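Local coordinates for protein aspartate aminotransferase, mitochondrial (Trypanosoma brucei brucei, PDB 4W5K) that probably transfers the amino group of aspartate to 2-oxoglutarate as a pyridoxal-phosphate-dependent homodimeric aminotransferase, at residues F71-F80 with N236-S244; H189-D197 with Y222-M233. The protein carries 1 engineered substitution. All coordinates share one frame; numbering follows the deposited sequence.

Interaction 1 (F71-F80 with N236-S244); sequences FVEEAQKLCF and NLIVAQSFS. With PLP (pyridoxal-5'-phosphate), chain C.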
loop_
_atom_site.group_PDB
_atom_site.type_symbol
_atom_site.label_atom_id
_atom_site.label_comp_id
_atom_site.label_asym_id
_atom_site.label_seq_id
_atom_site.Cartn_x
_atom_site.Cartn_y
_atom_site.Cartn_z
ATOM N N PHE A 71 10.059 -6.254 -12.192
ATOM C CA PHE A 71 9.726 -4.823 -12.063
ATOM C C PHE A 71 10.850 -4.078 -11.349
ATOM O O PHE A 71 11.280 -3.000 -11.768
ATOM C CB PHE A 71 8.406 -4.635 -11.295
ATOM C CG PHE A 71 8.189 -3.243 -10.787
ATOM C CD1 PHE A 71 7.739 -2.235 -11.645
ATOM C CD2 PHE A 71 8.468 -2.922 -9.464
ATOM C CE1 PHE A 71 7.543 -0.935 -11.165
ATOM C CE2 PHE A 71 8.285 -1.636 -8.976
ATOM C CZ PHE A 71 7.833 -0.623 -9.841
ATOM N N VAL A 72 11.313 -4.638 -10.241
ATOM C CA VAL A 72 12.348 -3.942 -9.475
ATOM C C VAL A 72 13.621 -3.787 -10.314
ATOM O O VAL A 72 14.244 -2.725 -10.310
ATOM C CB VAL A 72 12.652 -4.670 -8.143
ATOM C CG1 VAL A 72 13.838 -3.993 -7.427
ATOM C CG2 VAL A 72 11.406 -4.672 -7.247
ATOM N N GLU A 73 14.003 -4.847 -11.021
ATOM C CA GLU A 73 15.159 -4.803 -11.908
ATOM C C GLU A 73 15.024 -3.712 -12.983
ATOM O O GLU A 73 15.977 -2.947 -13.220
ATOM C CB GLU A 73 15.348 -6.165 -12.571
ATOM C CG GLU A 73 16.548 -6.270 -13.479
ATOM C CD GLU A 73 16.797 -7.698 -13.914
ATOM O OE1 GLU A 73 17.441 -7.897 -14.961
ATOM O OE2 GLU A 73 16.341 -8.620 -13.198
ATOM N N GLU A 74 13.857 -3.642 -13.626
ATOM C CA GLU A 74 13.630 -2.615 -14.652
ATOM C C GLU A 74 13.590 -1.202 -14.046
ATOM O O GLU A 74 14.089 -0.256 -14.661
ATOM C CB GLU A 74 12.332 -2.879 -15.428
ATOM C CG GLU A 74 12.349 -4.136 -16.313
ATOM C CD GLU A 74 13.560 -4.221 -17.226
ATOM O OE1 GLU A 74 13.794 -3.271 -18.012
ATOM O OE2 GLU A 74 14.268 -5.254 -17.166
ATOM N N ALA A 75 13.013 -1.060 -12.855
ATOM C CA ALA A 75 13.000 0.236 -12.168
ATOM C C ALA A 75 14.422 0.721 -11.893
ATOM O O ALA A 75 14.744 1.890 -12.143
ATOM C CB ALA A 75 12.218 0.161 -10.874
ATOM N N GLN A 76 15.265 -0.177 -11.379
ATOM C CA GLN A 76 16.684 0.147 -11.189
ATOM C C GLN A 76 17.349 0.637 -12.470
ATOM O O GLN A 76 18.065 1.657 -12.470
ATOM C CB GLN A 76 17.452 -1.075 -10.700
ATOM C CG GLN A 76 17.088 -1.537 -9.320
ATOM C CD GLN A 76 17.839 -2.812 -8.964
ATOM O OE1 GLN A 76 17.971 -3.713 -9.794
ATOM N NE2 GLN A 76 18.401 -2.858 -7.761
ATOM N N LYS A 77 17.168 -0.121 -13.546
ATOM C CA LYS A 77 17.834 0.201 -14.810
ATOM C C LYS A 77 17.342 1.530 -15.393
ATOM O O LYS A 77 18.131 2.289 -15.995
ATOM C CB LYS A 77 17.645 -0.934 -15.821
ATOM C CG LYS A 77 18.441 -2.193 -15.461
ATOM C CD LYS A 77 18.426 -3.234 -16.571
ATOM C CE LYS A 77 17.021 -3.711 -16.878
ATOM N NZ LYS A 77 17.019 -4.899 -17.796
ATOM N N LEU A 78 16.052 1.813 -15.213
ATOM C CA LEU A 78 15.473 3.070 -15.711
ATOM C C LEU A 78 16.010 4.248 -14.899
ATOM O O LEU A 78 16.342 5.300 -15.459
ATOM C CB LEU A 78 13.933 3.035 -15.654
ATOM C CG LEU A 78 13.237 4.360 -16.003
ATOM C CD1 LEU A 78 13.466 4.732 -17.463
ATOM C CD2 LEU A 78 11.745 4.282 -15.683
ATOM N N CYS A 79 16.137 4.059 -13.585
ATOM C CA CYS A 79 16.620 5.123 -12.700
ATOM C C CYS A 79 18.093 5.438 -12.971
ATOM O O CYS A 79 18.476 6.610 -13.210
ATOM C CB CYS A 79 16.422 4.730 -11.219
ATOM S SG CYS A 79 17.090 5.979 -10.059
ATOM N N PHE A 80 18.935 4.399 -12.986
ATOM C CA PHE A 80 20.383 4.611 -12.942
ATOM C C PHE A 80 21.057 4.494 -14.310
ATOM O O PHE A 80 22.213 4.895 -14.475
ATOM C CB PHE A 80 21.017 3.635 -11.916
ATOM C CG PHE A 80 20.618 3.929 -10.499
ATOM C CD1 PHE A 80 21.169 5.011 -9.828
ATOM C CD2 PHE A 80 19.668 3.147 -9.837
ATOM C CE1 PHE A 80 20.809 5.314 -8.533
ATOM C CE2 PHE A 80 19.291 3.443 -8.528
ATOM C CZ PHE A 80 19.873 4.538 -7.875
ATOM N N ASN A 236 26.413 6.440 0.392
ATOM C CA ASN A 236 25.003 6.057 0.340
ATOM C C ASN A 236 24.151 7.145 -0.284
ATOM O O ASN A 236 24.172 8.291 0.183
ATOM C CB ASN A 236 24.454 5.757 1.744
ATOM C CG ASN A 236 25.245 4.697 2.475
ATOM O OD1 ASN A 236 26.067 5.003 3.342
ATOM N ND2 ASN A 236 25.006 3.444 2.132
ATOM N N LEU A 237 23.400 6.767 -1.324
ATOM C CA LEU A 237 22.365 7.584 -1.945
ATOM C C LEU A 237 21.001 6.882 -1.847
ATOM O O LEU A 237 20.923 5.677 -2.056
ATOM C CB LEU A 237 22.710 7.842 -3.417
ATOM C CG LEU A 237 21.555 8.206 -4.364
ATOM C CD1 LEU A 237 21.129 9.668 -4.140
ATOM C CD2 LEU A 237 21.971 7.998 -5.833
ATOM N N ILE A 238 19.943 7.628 -1.524
ATOM C CA ILE A 238 18.588 7.075 -1.494
ATOM C C ILE A 238 17.795 7.703 -2.632
ATOM O O ILE A 238 17.908 8.906 -2.856
ATOM C CB ILE A 238 17.861 7.362 -0.165
ATOM C CG1 ILE A 238 18.725 6.933 1.020
ATOM C CG2 ILE A 238 16.488 6.635 -0.106
ATOM C CD1 ILE A 238 19.246 8.085 1.805
ATOM N N VAL A 239 17.002 6.897 -3.340
ATOM C CA VAL A 239 16.146 7.430 -4.398
ATOM C C VAL A 239 14.725 6.894 -4.233
ATOM O O VAL A 239 14.543 5.676 -4.171
ATOM C CB VAL A 239 16.641 7.050 -5.808
ATOM C CG1 VAL A 239 15.743 7.711 -6.873
ATOM C CG2 VAL A 239 18.100 7.496 -6.020
ATOM N N ALA A 240 13.740 7.799 -4.139
ATOM C CA ALA A 240 12.324 7.428 -4.128
ATOM C C ALA A 240 11.796 7.698 -5.522
ATOM O O ALA A 240 11.808 8.845 -5.983
ATOM C CB ALA A 240 11.541 8.240 -3.092
ATOM N N GLN A 241 11.371 6.636 -6.201
ATOM C CA GLN A 241 11.025 6.717 -7.613
ATOM C C GLN A 241 9.525 6.449 -7.819
ATOM O O GLN A 241 9.028 5.374 -7.485
ATOM C CB GLN A 241 11.895 5.707 -8.401
ATOM C CG GLN A 241 11.569 5.542 -9.863
ATOM C CD GLN A 241 12.464 4.508 -10.522
ATOM O OE1 GLN A 241 12.849 3.521 -9.886
ATOM N NE2 GLN A 241 12.756 4.694 -11.811
ATOM N N SER A 242 8.814 7.419 -8.391
ATOM C CA SER A 242 7.377 7.279 -8.656
ATOM C C SER A 242 7.066 6.958 -10.113
ATOM O O SER A 242 7.635 7.563 -11.029
ATOM C CB SER A 242 6.638 8.571 -8.261
ATOM O OG SER A 242 5.271 8.506 -8.644
ATOM N N PHE A 243 6.131 6.028 -10.324
ATOM C CA PHE A 243 5.627 5.752 -11.658
ATOM C C PHE A 243 4.239 6.313 -11.882
ATOM O O PHE A 243 3.605 6.041 -12.917
ATOM C CB PHE A 243 5.682 4.234 -11.913
ATOM C CG PHE A 243 7.083 3.720 -11.939
ATOM C CD1 PHE A 243 7.958 4.133 -12.935
ATOM C CD2 PHE A 243 7.572 2.916 -10.924
ATOM C CE1 PHE A 243 9.286 3.701 -12.942
ATOM C CE2 PHE A 243 8.895 2.465 -10.938
ATOM C CZ PHE A 243 9.749 2.856 -11.943
ATOM N N SER A 244 3.785 7.148 -10.954
ATOM C CA SER A 244 2.434 7.698 -11.036
ATOM C C SER A 244 2.246 8.630 -12.212
ATOM O O SER A 244 1.352 8.432 -13.032
ATOM C CB SER A 244 2.077 8.425 -9.734
ATOM O OG SER A 244 1.987 7.495 -8.655
HETATM N N1 PLP C . 6.961 13.454 -4.280
HETATM C C2 PLP C . 6.588 14.495 -5.097
HETATM C C2A PLP C . 7.547 15.628 -5.279
HETATM C C3 PLP C . 5.349 14.489 -5.736
HETATM O O3 PLP C . 4.950 15.524 -6.538
HETATM C C4 PLP C . 4.484 13.419 -5.550
HETATM C C4A PLP C . 3.266 13.332 -6.426
HETATM O O4A PLP C . 2.297 14.053 -6.170
HETATM C C5 PLP C . 4.860 12.361 -4.724
HETATM C C6 PLP C . 6.111 12.378 -4.103
HETATM C C5A PLP C . 3.920 11.190 -4.481
HETATM O O4P PLP C . 3.897 10.331 -5.587
HETATM P P PLP C . 3.125 8.979 -5.564
HETATM O O1P PLP C . 1.722 9.164 -6.059
HETATM O O2P PLP C . 3.121 8.416 -4.164
HETATM O O3P PLP C . 3.905 8.084 -6.499
#
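Phe71, Ala75, Leu78, Cys79 and Phe80 lay one side of a helix on strand 238-242 and its flanking residues, a buried helix-on-sheet contact in the large mixed sheet of the fold type I aminotransferase. The axes approach to 10.5 Å and lie at 108°, so the helix crosses the strand nearly at right angles, with Cys79 and Gln241 nearest in backbone register. The covering residues alternate along the strand: Leu237, Val239, Gln241 and Phe243 all direct their side chains to the helix. At one end, Phe71 holds CG anti to its own N (chi1 164°), which carries CZ to 3.4 Å from CE2 of Phe243; the ring planes are 73° apart. Phe243 is met from two more positions, near its ring plane, by Ala75 CB at 3.8 Å from CZ and by Leu78 CD2 at 3.7 Å from CE1. Toward the other end, Cys79 SG touches Val239 CG1 at 3.9 Å, and Leu237 CD2 comes in the plane of the Phe80 ring, 4.0 Å from CE1. At its C-terminal end the strand, with the residue two beyond it, serves the cofactor. Ser242 OG donates to phosphate oxygen O3P of PLP at 2.6 Å and accepts from Ser244 N in an ST turn; Ser244 OG also faces the phosphate, lying 2.9 Å from O3P.

Interaction 2 (H189-D197 with Y222-M233); sequences HDDWRQVCD and YDAFVPRHLVDM. With MLT (D-malate), chain D.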
loop_
_atom_site.group_PDB
_atom_site.type_symbol
_atom_site.label_atom_id
_atom_site.label_comp_id
_atom_site.label_asym_id
_atom_site.label_seq_id
_atom_site.Cartn_x
_atom_site.Cartn_y
_atom_site.Cartn_z
ATOM N N HIS A 189 21.782 21.547 -14.758
ATOM C CA HIS A 189 22.816 20.559 -14.467
ATOM C C HIS A 189 24.102 21.211 -13.943
ATOM O O HIS A 189 24.735 20.631 -13.059
ATOM C CB HIS A 189 23.111 19.676 -15.681
ATOM C CG HIS A 189 21.995 18.717 -15.981
ATOM N ND1 HIS A 189 22.100 17.702 -16.908
ATOM C CD2 HIS A 189 20.751 18.633 -15.466
ATOM C CE1 HIS A 189 20.967 17.021 -16.940
ATOM N NE2 HIS A 189 20.136 17.558 -16.064
ATOM N N ASP A 190 24.480 22.382 -14.476
ATOM C CA ASP A 190 25.581 23.179 -13.905
ATOM C C ASP A 190 25.354 23.427 -12.411
ATOM O O ASP A 190 26.279 23.298 -11.603
ATOM C CB ASP A 190 25.733 24.555 -14.596
ATOM C CG ASP A 190 26.485 24.506 -15.923
ATOM O OD1 ASP A 190 27.051 23.447 -16.278
ATOM O OD2 ASP A 190 26.503 25.560 -16.623
ATOM N N ASP A 191 24.145 23.850 -12.054
ATOM C CA ASP A 191 23.847 24.163 -10.651
ATOM C C ASP A 191 23.947 22.909 -9.798
ATOM O O ASP A 191 24.491 22.939 -8.681
ATOM C CB ASP A 191 22.449 24.759 -10.466
ATOM C CG ASP A 191 22.213 26.050 -11.259
ATOM O OD1 ASP A 191 23.173 26.796 -11.586
ATOM O OD2 ASP A 191 21.017 26.318 -11.511
ATOM N N TRP A 192 23.391 21.813 -10.308
ATOM C CA TRP A 192 23.433 20.557 -9.562
ATOM C C TRP A 192 24.867 20.087 -9.355
ATOM O O TRP A 192 25.196 19.494 -8.313
ATOM C CB TRP A 192 22.629 19.482 -10.281
ATOM C CG TRP A 192 21.149 19.552 -10.084
ATOM C CD1 TRP A 192 20.206 19.677 -11.072
ATOM C CD2 TRP A 192 20.421 19.441 -8.846
ATOM N NE1 TRP A 192 18.947 19.670 -10.527
ATOM C CE2 TRP A 192 19.044 19.523 -9.169
ATOM C CE3 TRP A 192 20.796 19.278 -7.502
ATOM C CZ2 TRP A 192 18.034 19.437 -8.200
ATOM C CZ3 TRP A 192 19.790 19.209 -6.530
ATOM C CH2 TRP A 192 18.422 19.274 -6.893
ATOM N N ARG A 193 25.749 20.352 -10.314
ATOM C CA ARG A 193 27.135 19.951 -10.141
ATOM C C ARG A 193 27.714 20.663 -8.926
ATOM O O ARG A 193 28.445 20.056 -8.131
ATOM C CB ARG A 193 27.960 20.234 -11.405
ATOM C CG ARG A 193 27.838 19.099 -12.420
ATOM C CD ARG A 193 28.695 19.315 -13.655
ATOM N NE ARG A 193 28.057 20.219 -14.604
ATOM C CZ ARG A 193 27.248 19.833 -15.590
ATOM N NH1 ARG A 193 26.717 20.745 -16.411
ATOM N NH2 ARG A 193 26.981 18.546 -15.772
ATOM N N GLN A 194 27.363 21.940 -8.743
ATOM C CA GLN A 194 27.842 22.640 -7.540
ATOM C C GLN A 194 27.235 22.062 -6.259
ATOM O O GLN A 194 27.952 21.916 -5.246
ATOM C CB GLN A 194 27.532 24.132 -7.594
ATOM C CG GLN A 194 28.180 24.847 -8.755
ATOM C CD GLN A 194 28.124 26.345 -8.572
ATOM O OE1 GLN A 194 27.378 27.039 -9.254
ATOM N NE2 GLN A 194 28.924 26.853 -7.646
ATOM N N VAL A 195 25.929 21.774 -6.301
ATOM C CA VAL A 195 25.197 21.212 -5.148
ATOM C C VAL A 195 25.799 19.873 -4.699
ATOM O O VAL A 195 26.070 19.644 -3.510
ATOM C CB VAL A 195 23.697 21.010 -5.484
ATOM C CG1 VAL A 195 23.001 20.126 -4.438
ATOM C CG2 VAL A 195 22.982 22.347 -5.605
ATOM N N CYS A 196 26.042 19.004 -5.668
ATOM C CA CYS A 196 26.588 17.687 -5.372
ATOM C C CYS A 196 28.004 17.780 -4.812
ATOM O O CYS A 196 28.374 16.979 -3.953
ATOM C CB CYS A 196 26.537 16.814 -6.622
ATOM S SG CYS A 196 24.829 16.443 -7.166
ATOM N N ASP A 197 28.798 18.754 -5.256
ATOM C CA ASP A 197 30.132 18.922 -4.679
ATOM C C ASP A 197 30.043 19.239 -3.188
ATOM O O ASP A 197 30.862 18.769 -2.395
ATOM C CB ASP A 197 30.932 20.020 -5.404
ATOM C CG ASP A 197 31.511 19.541 -6.733
ATOM O OD1 ASP A 197 31.552 18.312 -6.962
ATOM O OD2 ASP A 197 31.928 20.389 -7.556
ATOM N N TYR A 222 18.281 12.822 -19.096
ATOM C CA TYR A 222 18.454 14.170 -18.565
ATOM C C TYR A 222 17.740 14.299 -17.211
ATOM O O TYR A 222 18.290 14.851 -16.256
ATOM C CB TYR A 222 17.932 15.202 -19.573
ATOM C CG TYR A 222 18.041 16.649 -19.124
ATOM C CD1 TYR A 222 17.063 17.221 -18.310
ATOM C CD2 TYR A 222 19.100 17.453 -19.551
ATOM C CE1 TYR A 222 17.154 18.555 -17.901
ATOM C CE2 TYR A 222 19.193 18.785 -19.155
ATOM C CZ TYR A 222 18.218 19.328 -18.339
ATOM O OH TYR A 222 18.314 20.655 -17.956
ATOM N N ASP A 223 16.516 13.782 -17.118
ATOM C CA ASP A 223 15.744 13.978 -15.904
ATOM C C ASP A 223 16.290 13.154 -14.742
ATOM O O ASP A 223 15.971 13.441 -13.595
ATOM C CB ASP A 223 14.273 13.606 -16.116
ATOM C CG ASP A 223 13.528 14.616 -16.967
ATOM O OD1 ASP A 223 14.083 15.725 -17.244
ATOM O OD2 ASP A 223 12.382 14.306 -17.358
ATOM N N ALA A 224 17.078 12.120 -15.037
ATOM C CA ALA A 224 17.661 11.321 -13.948
ATOM C C ALA A 224 19.111 11.754 -13.634
ATOM O O ALA A 224 19.872 11.029 -12.983
ATOM C CB ALA A 224 17.608 9.816 -14.284
ATOM N N PHE A 225 19.505 12.936 -14.106
ATOM C CA PHE A 225 20.870 13.404 -13.860
ATOM C C PHE A 225 21.253 13.404 -12.372
ATOM O O PHE A 225 22.341 12.960 -12.011
ATOM C CB PHE A 225 21.066 14.820 -14.449
ATOM C CG PHE A 225 22.419 15.396 -14.177
ATOM C CD1 PHE A 225 23.525 14.931 -14.869
ATOM C CD2 PHE A 225 22.597 16.367 -13.208
ATOM C CE1 PHE A 225 24.803 15.455 -14.607
ATOM C CE2 PHE A 225 23.857 16.865 -12.921
ATOM C CZ PHE A 225 24.958 16.429 -13.641
ATOM N N VAL A 226 20.371 13.886 -11.512
ATOM C CA VAL A 226 20.750 14.038 -10.107
ATOM C C VAL A 226 21.104 12.691 -9.405
ATOM O O VAL A 226 22.170 12.601 -8.804
ATOM C CB VAL A 226 19.651 14.803 -9.331
ATOM C CG1 VAL A 226 19.889 14.731 -7.836
ATOM C CG2 VAL A 226 19.669 16.275 -9.780
ATOM N N PRO A 227 20.258 11.650 -9.528
ATOM C CA PRO A 227 20.692 10.384 -8.895
ATOM C C PRO A 227 21.870 9.719 -9.622
ATOM O O PRO A 227 22.756 9.135 -8.987
ATOM C CB PRO A 227 19.430 9.513 -8.960
ATOM C CG PRO A 227 18.613 10.107 -10.067
ATOM C CD PRO A 227 18.868 11.580 -10.010
ATOM N N ARG A 228 21.922 9.837 -10.944
ATOM C CA ARG A 228 23.036 9.232 -11.657
ATOM C C ARG A 228 24.366 9.917 -11.336
ATOM O O ARG A 228 25.419 9.270 -11.241
ATOM C CB ARG A 228 22.766 9.251 -13.158
ATOM C CG ARG A 228 21.591 8.385 -13.536
ATOM C CD ARG A 228 21.401 8.278 -15.034
ATOM N NE ARG A 228 20.153 7.567 -15.326
ATOM C CZ ARG A 228 19.709 7.302 -16.552
ATOM N NH1 ARG A 228 20.428 7.663 -17.608
ATOM N NH2 ARG A 228 18.558 6.655 -16.718
ATOM N N HIS A 229 24.323 11.225 -11.142
ATOM C CA HIS A 229 25.547 11.964 -10.858
ATOM C C HIS A 229 26.017 11.669 -9.410
ATOM O O HIS A 229 27.230 11.534 -9.135
ATOM C CB HIS A 229 25.306 13.461 -11.086
ATOM C CG HIS A 229 26.530 14.311 -10.959
ATOM N ND1 HIS A 229 27.535 14.326 -11.906
ATOM C CD2 HIS A 229 26.891 15.211 -10.015
ATOM C CE1 HIS A 229 28.469 15.187 -11.541
ATOM N NE2 HIS A 229 28.100 15.739 -10.397
ATOM N N LEU A 230 25.057 11.565 -8.493
ATOM C CA LEU A 230 25.401 11.373 -7.079
ATOM C C LEU A 230 25.849 9.958 -6.765
ATOM O O LEU A 230 26.614 9.744 -5.812
ATOM C CB LEU A 230 24.215 11.716 -6.174
ATOM C CG LEU A 230 24.062 13.201 -5.867
ATOM C CD1 LEU A 230 22.645 13.478 -5.361
ATOM C CD2 LEU A 230 25.134 13.669 -4.895
ATOM N N VAL A 231 25.375 8.977 -7.527
ATOM C CA VAL A 231 25.568 7.593 -7.056
ATOM C C VAL A 231 27.066 7.209 -7.028
ATOM O O VAL A 231 27.468 6.326 -6.264
ATOM C CB VAL A 231 24.730 6.590 -7.905
ATOM C CG1 VAL A 231 25.356 6.358 -9.270
ATOM C CG2 VAL A 231 24.544 5.261 -7.145
ATOM N N ASP A 232 27.901 7.922 -7.793
ATOM C CA ASP A 232 29.355 7.685 -7.770
ATOM C C ASP A 232 30.124 8.578 -6.791
ATOM O O ASP A 232 31.333 8.417 -6.627
ATOM C CB ASP A 232 29.971 7.883 -9.166
ATOM C CG ASP A 232 28.948 7.789 -10.289
ATOM O OD1 ASP A 232 28.314 8.822 -10.599
ATOM O OD2 ASP A 232 28.785 6.687 -10.871
ATOM N N MET A 233 29.441 9.522 -6.154
ATOM C CA MET A 233 30.126 10.555 -5.376
ATOM C C MET A 233 30.071 10.344 -3.871
ATOM O O MET A 233 30.894 10.888 -3.125
ATOM C CB MET A 233 29.522 11.917 -5.702
ATOM C CG MET A 233 29.687 12.311 -7.133
ATOM S SD MET A 233 28.905 13.913 -7.410
ATOM C CE MET A 233 29.987 14.943 -6.438
HETATM C C1 MLT D . 25.670 16.468 -17.944
HETATM O O1 MLT D . 25.309 17.537 -17.385
HETATM O O2 MLT D . 26.852 16.048 -17.833
HETATM C C2 MLT D . 24.656 15.675 -18.753
HETATM O O3 MLT D . 23.451 16.364 -18.608
HETATM O O HOH W 1 20.789 21.744 -17.445
HETATM O O HOH W 2 29.496 17.589 -8.850
#
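The imidazole of His189 is sandwiched between two aromatic rings of the partner segment. On one face Phe225 stacks face to face, centroids 4.0 Å apart and planes at 13°; on the opposite face Tyr222 forms an offset stack, at 3.9 Å and 22°. Phe225 CB already lies over the imidazole, and with CG anti to the backbone N (chi1 177°) the ring extends over the same face. The nitrogens at the ring edge are engaged too: ND1 is 2.6 Å from hydroxyl O3 of D-malate, a hydrogen bond in which either could donate, while NE2 makes a weak bond to Tyr222 O. In the conformer described, Arg193 NH2 donates to malate O1, beside Phe225 CZ. About a turn along from His189, Trp192 offers the face of its five-membered ring to Val226 CG2, 3.3 Å from the centroid, a CH-pi contact. Cys196 SG meets the edge of His229 and lies 3.6 Å from Leu230 CG. A water joins His229 NE2 to Arg193 O and Asp197 OD1. Trp192 and Val226 rest on Val175 of strand 172-176, Val226 and Leu230 touch strand 205-210, and helix 157-166 packs against Val195 of helix 189-201.

Interaction 1 is the more deeply buried, with eight of its nine touching residues enclosed; interaction 2 is partly buried, with Tyr222 at one end and Asp197 at the other exposed. The chemistry follows: helix against strand is mostly apolar, whereas helix against helix adds ring stacking, bridging waters and a bound malate. Each borders a ligand, PLP phosphate for 236-244 and malate for 189-197 with 222-233. Along the chain interaction 2 is nested within the loop that interaction 1 closes, and helix 225-230 is followed, after a short loop, by strand 238-242. The two also touch: Arg228 NE and NH2 probably donate to Cys79 O and Leu78 O, both at 2.9 Å, tying the C-terminal end of helix 69-80 to helix 225-230.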